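Local coordinates for 2-hydroxyisobutyryl-CoA mutase large subunit (Aquincola tertiaricarbonis, PDB 4R3U) that catalyses, together with its small cobalamin-binding partner subunit, the stereospecific interconversion of 2-hydroxyisobutyryl-CoA and (S)-3-hydroxybutyryl-CoA, at the interface of chains A and B. Numbering follows the deposited sequence. Chains: chain A/B, 2-hydroxyisobutyryl-CoA mutase large subunit.

Three patches of one two-fold symmetric interface between the large subunits each have a twin with the chains exchanged. For the copies given, the centres of their C-alpha atoms lie about 36 Å apart for contacts 1 and 2, 39 Å for contacts 1 and 3, and 23 Å for contacts 2 and 3. The substrate-binding loop, with A:Pro88 in contact 1 and B:Pro88 in contact 2, recurs in both. By the symmetry each such loop meets both helix 17-32 and helix 34-41 of the partner, so the N-terminal arm is held along its length. Contact 3 is a separate patch, built from helix 390-405 and the loop 476-483.

Contact 1: the interface of chains A and B. Residues chain A 75-77, 84, 88, 413; chain B 27, 30, 60-62.
A:Leu76 and B:Trp30 make the apolar core of this contact, where the N-terminal arm of one acyl-CoA mutase large subunit packs on its twin. B:Trp30 stands on helix 17-32 with CG anti to the backbone N (chi1 169°), which turns the indole toward chain A. A:Leu76 lies over one face of it: CB sits 3.9 Å from the centroid of the five-membered ring, displaced toward the rim, while CD1 packs against B:Trp30 CB and CG. The other methyl, CD2, reaches B:Thr62 CG2 at 3.7 Å and also touches B:Thr60 CG2. The side chains of A:Pro77 and B:Trp30 cross at about a right angle, with A:Pro77 CG 3.7 Å from B:Trp30 CZ2. The indole N-H is spent here too, as B:Trp30 NE1 donates to A:Pro77 O at 2.7 Å. That bond runs close to the carbonyl axis (168°), with the oxygen somewhat tilted from the ring plane.

The other half is polar and wetter. A:Arg84 gives NH1 to the backbone carbonyl B:Tyr61 O at 2.9 Å, from above the carbonyl plane; NH2 adds a weak bond to the same oxygen. B:Thr60 OG1 donates to A:Ile413 O at 2.8 Å, again above the plane. Water 1 takes part beside them, its O 2.8 Å from B:Tyr61 N, and links that amide to A:Ile413 O, with a weaker tie to A:Arg84 NH2.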
loop_
_atom_site.group_PDB
_atom_site.type_symbol
_atom_site.label_atom_id
_atom_site.label_comp_id
_atom_site.label_asym_id
_atom_site.label_seq_id
_atom_site.Cartn_x
_atom_site.Cartn_y
_atom_site.Cartn_z
ATOM N N GLY A 75 -12.973 -16.222 -19.201
ATOM C CA GLY A 75 -14.078 -16.985 -18.644
ATOM C C GLY A 75 -14.619 -16.570 -17.292
ATOM O O GLY A 75 -15.037 -15.416 -17.094
ATOM N N LEU A 76 -14.691 -17.561 -16.369
ATOM C CA LEU A 76 -15.262 -17.410 -15.033
ATOM C C LEU A 76 -14.403 -18.093 -13.934
ATOM O O LEU A 76 -13.767 -19.128 -14.199
ATOM C CB LEU A 76 -16.702 -17.976 -15.027
ATOM C CG LEU A 76 -17.752 -17.251 -15.897
ATOM C CD1 LEU A 76 -18.961 -18.134 -16.164
ATOM C CD2 LEU A 76 -18.197 -15.959 -15.259
ATOM N N PRO A 77 -14.377 -17.529 -12.696
ATOM C CA PRO A 77 -13.582 -18.166 -11.619
ATOM C C PRO A 77 -14.153 -19.524 -11.222
ATOM O O PRO A 77 -15.371 -19.700 -11.255
ATOM C CB PRO A 77 -13.664 -17.159 -10.471
ATOM C CG PRO A 77 -14.916 -16.354 -10.751
ATOM C CD PRO A 77 -15.041 -16.287 -12.228
ATOM N N ARG A 84 -9.327 -16.596 -13.863
ATOM C CA ARG A 84 -9.979 -15.716 -12.883
ATOM C C ARG A 84 -10.001 -16.213 -11.416
ATOM O O ARG A 84 -10.433 -15.481 -10.532
ATOM C CB ARG A 84 -11.385 -15.350 -13.379
ATOM C CG ARG A 84 -11.385 -15.018 -14.875
ATOM C CD ARG A 84 -12.595 -14.247 -15.302
ATOM N NE ARG A 84 -12.556 -12.905 -14.754
ATOM C CZ ARG A 84 -13.619 -12.135 -14.607
ATOM N NH1 ARG A 84 -14.816 -12.570 -14.980
ATOM N NH2 ARG A 84 -13.499 -10.921 -14.080
ATOM N N PRO A 88 -15.137 -20.605 -7.463
ATOM C CA PRO A 88 -16.116 -19.688 -8.079
ATOM C C PRO A 88 -16.591 -18.550 -7.183
ATOM O O PRO A 88 -17.275 -17.664 -7.670
ATOM C CB PRO A 88 -17.280 -20.622 -8.413
ATOM C CG PRO A 88 -17.219 -21.658 -7.349
ATOM C CD PRO A 88 -15.759 -21.898 -7.113
ATOM N N ILE A 413 -14.842 -10.864 -7.643
ATOM C CA ILE A 413 -13.847 -11.854 -8.079
ATOM C C ILE A 413 -13.153 -11.422 -9.370
ATOM O O ILE A 413 -13.825 -11.006 -10.330
ATOM C CB ILE A 413 -14.389 -13.317 -8.135
ATOM C CG1 ILE A 413 -15.053 -13.703 -6.808
ATOM C CG2 ILE A 413 -13.256 -14.317 -8.463
ATOM C CD1 ILE A 413 -15.995 -14.743 -6.911
ATOM N N ARG B 27 -22.790 -18.029 -17.765
ATOM C CA ARG B 27 -22.790 -17.533 -16.385
ATOM C C ARG B 27 -23.955 -18.115 -15.594
ATOM O O ARG B 27 -23.745 -18.555 -14.452
ATOM C CB ARG B 27 -22.725 -15.998 -16.288
ATOM C CG ARG B 27 -23.118 -15.488 -14.893
ATOM C CD ARG B 27 -22.553 -14.153 -14.522
ATOM N NE ARG B 27 -23.067 -13.093 -15.372
ATOM C CZ ARG B 27 -22.528 -11.888 -15.441
ATOM N NH1 ARG B 27 -21.464 -11.586 -14.704
ATOM N NH2 ARG B 27 -23.053 -10.966 -16.239
ATOM N N TRP B 30 -22.964 -21.601 -14.669
ATOM C CA TRP B 30 -21.946 -21.476 -13.611
ATOM C C TRP B 30 -22.574 -21.079 -12.256
ATOM O O TRP B 30 -22.131 -21.570 -11.218
ATOM C CB TRP B 30 -20.894 -20.446 -14.077
ATOM C CG TRP B 30 -19.894 -19.961 -13.065
ATOM C CD1 TRP B 30 -18.732 -20.579 -12.701
ATOM C CD2 TRP B 30 -19.886 -18.680 -12.421
ATOM N NE1 TRP B 30 -18.024 -19.781 -11.830
ATOM C CE2 TRP B 30 -18.706 -18.608 -11.644
ATOM C CE3 TRP B 30 -20.758 -17.577 -12.434
ATOM C CZ2 TRP B 30 -18.386 -17.489 -10.865
ATOM C CZ3 TRP B 30 -20.439 -16.466 -11.665
ATOM C CH2 TRP B 30 -19.265 -16.429 -10.891
ATOM N N THR B 60 -18.827 -11.436 -9.967
ATOM C CA THR B 60 -17.851 -11.235 -11.037
ATOM C C THR B 60 -18.506 -10.461 -12.182
ATOM O O THR B 60 -19.737 -10.464 -12.315
ATOM C CB THR B 60 -17.176 -12.572 -11.451
ATOM O OG1 THR B 60 -15.792 -12.347 -11.715
ATOM C CG2 THR B 60 -17.867 -13.276 -12.647
ATOM N N TYR B 61 -17.681 -9.797 -12.995
ATOM C CA TYR B 61 -18.115 -9.038 -14.162
ATOM C C TYR B 61 -17.490 -9.670 -15.431
ATOM O O TYR B 61 -16.325 -10.087 -15.415
ATOM C CB TYR B 61 -17.746 -7.539 -14.015
ATOM C CG TYR B 61 -18.533 -6.812 -12.945
ATOM C CD1 TYR B 61 -18.224 -6.971 -11.594
ATOM C CD2 TYR B 61 -19.565 -5.942 -13.279
ATOM C CE1 TYR B 61 -18.968 -6.331 -10.601
ATOM C CE2 TYR B 61 -20.296 -5.271 -12.293
ATOM C CZ TYR B 61 -19.991 -5.465 -10.954
ATOM O OH TYR B 61 -20.727 -4.828 -9.986
ATOM N N THR B 62 -18.283 -9.785 -16.501
ATOM C CA THR B 62 -17.848 -10.336 -17.787
ATOM C C THR B 62 -17.984 -9.249 -18.847
ATOM O O THR B 62 -18.432 -8.141 -18.526
ATOM C CB THR B 62 -18.634 -11.602 -18.138
ATOM O OG1 THR B 62 -20.028 -11.280 -18.342
ATOM C CG2 THR B 62 -18.450 -12.707 -17.088
HETATM O O HOH W 1 -15.086 -9.081 -12.315
#

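Contact 2: the interface of chains A and B. Residues chain A 34-35, 38, 42, 44; chain B 87-89, 93.
Apolar packing begins with A:Phe38 and B:Pro88, which meet at about a right angle. B:Pro88 CD stands over the middle of the phenyl face, 3.4 Å from the centroid of the A:Phe38 ring, in a CH-pi contact. B:Pro88 CG leans toward the root of the ring, 3.6 Å from A:Phe38 CG. The rest of the proline rests on helix 34-41: its CB is 3.8 Å from A:Val35 CG2, the two side chains passing in opposite directions, and the backbone carbonyl A:Glu34 O comes to 3.4 Å from B:Pro88 CG. Around the phenyl ring, B:Tyr87 CB comes to 3.9 Å from A:Phe38 CE2, the tyrosine crossing at about a right angle. B:Thr89 CG2 touches A:Phe38 CD2 at 3.7 Å.

Hydrogen bonds hold the other end. B:Thr89 OG1, anti to its backbone N (chi1 177°), points away from the phenyl ring and donates to the carboxylate oxygen A:Glu44 OE2 at 3.1 Å, meeting it 39° out of the carboxylate plane. The threonine thus divides its branches, methyl to the ring and hydroxyl to the acid. B:Ser93 OG donates to the backbone carbonyl A:Ala42 O at 2.7 Å, from well above the carbonyl plane (59°).

B:Tyr87, B:Pro88 and B:Thr89 bind the acyl-CoA substrate, and the partner probably braces them: the short helix 34-41 of its N-terminal arm, following helix 17-32, lies on their loop.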
loop_
_atom_site.group_PDB
_atom_site.type_symbol
_atom_site.label_atom_id
_atom_site.label_comp_id
_atom_site.label_asym_id
_atom_site.label_seq_id
_atom_site.Cartn_x
_atom_site.Cartn_y
_atom_site.Cartn_z
ATOM N N GLU A 34 -2.645 13.931 -31.078
ATOM C CA GLU A 34 -2.479 14.217 -29.655
ATOM C C GLU A 34 -1.143 13.809 -29.076
ATOM O O GLU A 34 -0.534 14.597 -28.339
ATOM C CB GLU A 34 -3.641 13.641 -28.821
ATOM C CG GLU A 34 -4.969 14.382 -28.969
ATOM C CD GLU A 34 -5.802 14.008 -30.181
ATOM O OE1 GLU A 34 -5.483 12.985 -30.829
ATOM O OE2 GLU A 34 -6.749 14.763 -30.506
ATOM N N VAL A 35 -0.693 12.578 -29.394
ATOM C CA VAL A 35 0.571 12.029 -28.894
ATOM C C VAL A 35 1.767 12.780 -29.486
ATOM O O VAL A 35 2.652 13.172 -28.726
ATOM C CB VAL A 35 0.664 10.482 -29.044
ATOM C CG1 VAL A 35 2.004 9.944 -28.564
ATOM C CG2 VAL A 35 -0.477 9.793 -28.309
ATOM N N PHE A 38 2.128 16.438 -27.899
ATOM C CA PHE A 38 2.563 16.329 -26.518
ATOM C C PHE A 38 4.040 15.915 -26.404
ATOM O O PHE A 38 4.783 16.507 -25.616
ATOM C CB PHE A 38 1.641 15.351 -25.744
ATOM C CG PHE A 38 0.526 16.068 -25.013
ATOM C CD1 PHE A 38 -0.525 16.660 -25.715
ATOM C CD2 PHE A 38 0.550 16.193 -23.628
ATOM C CE1 PHE A 38 -1.537 17.355 -25.037
ATOM C CE2 PHE A 38 -0.446 16.906 -22.956
ATOM C CZ PHE A 38 -1.480 17.495 -23.667
ATOM N N ALA A 42 6.764 17.892 -24.303
ATOM C CA ALA A 42 7.478 17.126 -23.287
ATOM C C ALA A 42 7.555 15.632 -23.682
ATOM O O ALA A 42 6.542 14.922 -23.598
ATOM C CB ALA A 42 6.780 17.265 -21.946
ATOM N N GLU A 44 8.536 11.483 -23.577
ATOM C CA GLU A 44 8.450 10.466 -22.547
ATOM C C GLU A 44 9.808 10.167 -21.959
ATOM O O GLU A 44 10.808 10.509 -22.580
ATOM C CB GLU A 44 7.741 9.204 -23.048
ATOM C CG GLU A 44 6.272 9.479 -23.276
ATOM C CD GLU A 44 5.462 8.421 -23.975
ATOM O OE1 GLU A 44 5.917 7.905 -25.020
ATOM O OE2 GLU A 44 4.326 8.162 -23.519
ATOM N N TYR B 87 -4.435 13.776 -20.461
ATOM C CA TYR B 87 -3.261 13.891 -21.325
ATOM C C TYR B 87 -2.991 12.570 -22.075
ATOM O O TYR B 87 -3.261 11.495 -21.538
ATOM C CB TYR B 87 -2.016 14.354 -20.522
ATOM C CG TYR B 87 -2.241 15.493 -19.544
ATOM C CD1 TYR B 87 -2.897 16.658 -19.935
ATOM C CD2 TYR B 87 -1.737 15.433 -18.247
ATOM C CE1 TYR B 87 -3.126 17.698 -19.030
ATOM C CE2 TYR B 87 -1.918 16.487 -17.346
ATOM C CZ TYR B 87 -2.609 17.619 -17.745
ATOM O OH TYR B 87 -2.786 18.652 -16.862
ATOM N N PRO B 88 -2.488 12.609 -23.329
ATOM C CA PRO B 88 -2.280 11.342 -24.058
ATOM C C PRO B 88 -1.049 10.546 -23.636
ATOM O O PRO B 88 -0.897 9.419 -24.078
ATOM C CB PRO B 88 -2.135 11.813 -25.506
ATOM C CG PRO B 88 -1.515 13.159 -25.380
ATOM C CD PRO B 88 -2.147 13.774 -24.169
ATOM N N THR B 89 -0.161 11.145 -22.837
ATOM C CA THR B 89 1.132 10.587 -22.429
ATOM C C THR B 89 1.236 10.330 -20.939
ATOM O O THR B 89 2.067 9.505 -20.506
ATOM C CB THR B 89 2.257 11.467 -22.989
ATOM O OG1 THR B 89 3.513 11.007 -22.574
ATOM C CG2 THR B 89 2.061 12.918 -22.694
ATOM N N SER B 93 5.490 10.657 -19.455
ATOM C CA SER B 93 6.091 11.924 -19.826
ATOM C C SER B 93 6.242 12.811 -18.599
ATOM O O SER B 93 7.338 13.302 -18.369
ATOM C CB SER B 93 5.282 12.594 -20.919
ATOM O OG SER B 93 5.834 13.851 -21.261
#

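Contact 3: the interface of chains A and B. Residues chain A 476, 478, 482-483; chain B 120-121, 401, 405.
The A:Phe483 ring and the B:Gln401 amide lie stacked, their planes 9° apart. B:Gln401 NE2 sits over one face of the phenyl ring toward its rim, 3.4 Å from A:Phe483 CE1, and the amide carbon CD is 3.6 Å from A:Phe483 CE2. In the ring plane, at the edge, come A:Ile478 CD1 from its own chain and B:Glu405 OE2, the latter 3.3 Å from A:Phe483 CE2, with its carboxylate turned steeply to the ring. B:Gly121 CA also touches A:Phe483 CE1, a close approach that the absence of a side chain permits. An alanine in place of A:Phe483 would probably leave the B:Gln401 amide without its stacking partner and open a gap above B:Gly121.

B:Glu405, at the end of helix 390-405, continues the contact, its extended chain carrying the carboxylate to A:Arg482 and the edge of A:Phe483. A:Arg482 is poorly ordered, so this salt bridge is read with caution. A:Arg482 NE is 2.8 Å from B:Glu405 OE1, but the N-H is not aimed at that oxygen, which makes this a charge pairing and not a hydrogen bond. B:Glu405 CB packs on A:Pro476 CB at 3.8 Å.

The amide beneath the phenyl ring is fixed from its own side, by a bond that should hold it flat: B:Gln401 NE2 donates to the backbone carbonyl B:Gln120 O at 3.0 Å (163° at H), in the carbonyl plane on a lone pair.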
loop_
_atom_site.group_PDB
_atom_site.type_symbol
_atom_site.label_atom_id
_atom_site.label_comp_id
_atom_site.label_asym_id
_atom_site.label_seq_id
_atom_site.Cartn_x
_atom_site.Cartn_y
_atom_site.Cartn_z
ATOM N N PRO A 476 15.236 1.984 -10.200
ATOM C CA PRO A 476 15.136 2.802 -8.981
ATOM C C PRO A 476 14.847 1.964 -7.750
ATOM O O PRO A 476 13.976 1.058 -7.757
ATOM C CB PRO A 476 13.983 3.775 -9.288
ATOM C CG PRO A 476 13.643 3.573 -10.746
ATOM C CD PRO A 476 14.069 2.189 -11.081
ATOM N N ILE A 478 14.359 3.135 -3.886
ATOM C CA ILE A 478 14.193 4.215 -2.917
ATOM C C ILE A 478 14.992 3.874 -1.627
ATOM O O ILE A 478 14.890 2.755 -1.102
ATOM C CB ILE A 478 12.678 4.552 -2.647
ATOM C CG1 ILE A 478 11.812 4.742 -3.936
ATOM C CG2 ILE A 478 12.497 5.702 -1.686
ATOM C CD1 ILE A 478 12.243 5.800 -4.990
ATOM N N ARG A 482 18.124 6.404 -4.805
ATOM C CA ARG A 482 17.089 7.408 -4.937
ATOM C C ARG A 482 16.695 7.854 -3.547
ATOM O O ARG A 482 16.440 7.018 -2.660
ATOM C CB ARG A 482 15.883 6.729 -5.593
ATOM C CG ARG A 482 15.224 7.477 -6.707
ATOM C CD ARG A 482 16.035 7.643 -7.982
ATOM N NE ARG A 482 15.290 8.489 -8.920
ATOM C CZ ARG A 482 15.004 9.785 -8.742
ATOM N NH1 ARG A 482 14.301 10.446 -9.651
ATOM N NH2 ARG A 482 15.417 10.422 -7.653
ATOM N N PHE A 483 16.638 9.193 -3.357
ATOM C CA PHE A 483 16.254 9.844 -2.102
ATOM C C PHE A 483 17.073 9.301 -0.941
ATOM O O PHE A 483 16.536 9.069 0.146
ATOM C CB PHE A 483 14.720 9.777 -1.872
ATOM C CG PHE A 483 13.893 10.339 -3.009
ATOM C CD1 PHE A 483 13.697 11.703 -3.140
ATOM C CD2 PHE A 483 13.348 9.501 -3.975
ATOM C CE1 PHE A 483 13.022 12.223 -4.246
ATOM C CE2 PHE A 483 12.674 10.025 -5.088
ATOM C CZ PHE A 483 12.516 11.380 -5.216
ATOM N N GLN B 120 12.952 16.683 0.367
ATOM C CA GLN B 120 12.439 15.310 0.428
ATOM C C GLN B 120 11.804 14.804 -0.876
ATOM O O GLN B 120 11.463 13.625 -0.967
ATOM C CB GLN B 120 11.508 15.087 1.628
ATOM C CG GLN B 120 12.163 15.257 3.007
ATOM C CD GLN B 120 13.577 14.737 3.172
ATOM O OE1 GLN B 120 13.963 13.667 2.723
ATOM N NE2 GLN B 120 14.375 15.492 3.837
ATOM N N GLY B 121 11.669 15.672 -1.876
ATOM C CA GLY B 121 11.194 15.279 -3.197
ATOM C C GLY B 121 9.843 15.801 -3.634
ATOM O O GLY B 121 9.324 15.333 -4.653
ATOM N N GLN B 401 6.682 8.182 -4.193
ATOM C CA GLN B 401 7.943 7.857 -4.892
ATOM C C GLN B 401 8.112 6.361 -5.152
ATOM O O GLN B 401 8.647 6.026 -6.182
ATOM C CB GLN B 401 9.137 8.430 -4.134
ATOM C CG GLN B 401 9.080 9.968 -4.063
ATOM C CD GLN B 401 9.837 10.537 -2.884
ATOM O OE1 GLN B 401 10.283 9.823 -1.966
ATOM N NE2 GLN B 401 9.982 11.844 -2.870
ATOM N N GLU B 405 8.138 5.138 -8.882
ATOM C CA GLU B 405 9.386 4.569 -9.374
ATOM C C GLU B 405 9.553 3.058 -9.259
ATOM O O GLU B 405 10.290 2.493 -10.058
ATOM C CB GLU B 405 10.591 5.303 -8.764
ATOM C CG GLU B 405 10.515 6.817 -8.882
ATOM C CD GLU B 405 11.811 7.567 -8.660
ATOM O OE1 GLU B 405 12.860 7.136 -9.191
ATOM O OE2 GLU B 405 11.768 8.612 -7.973
#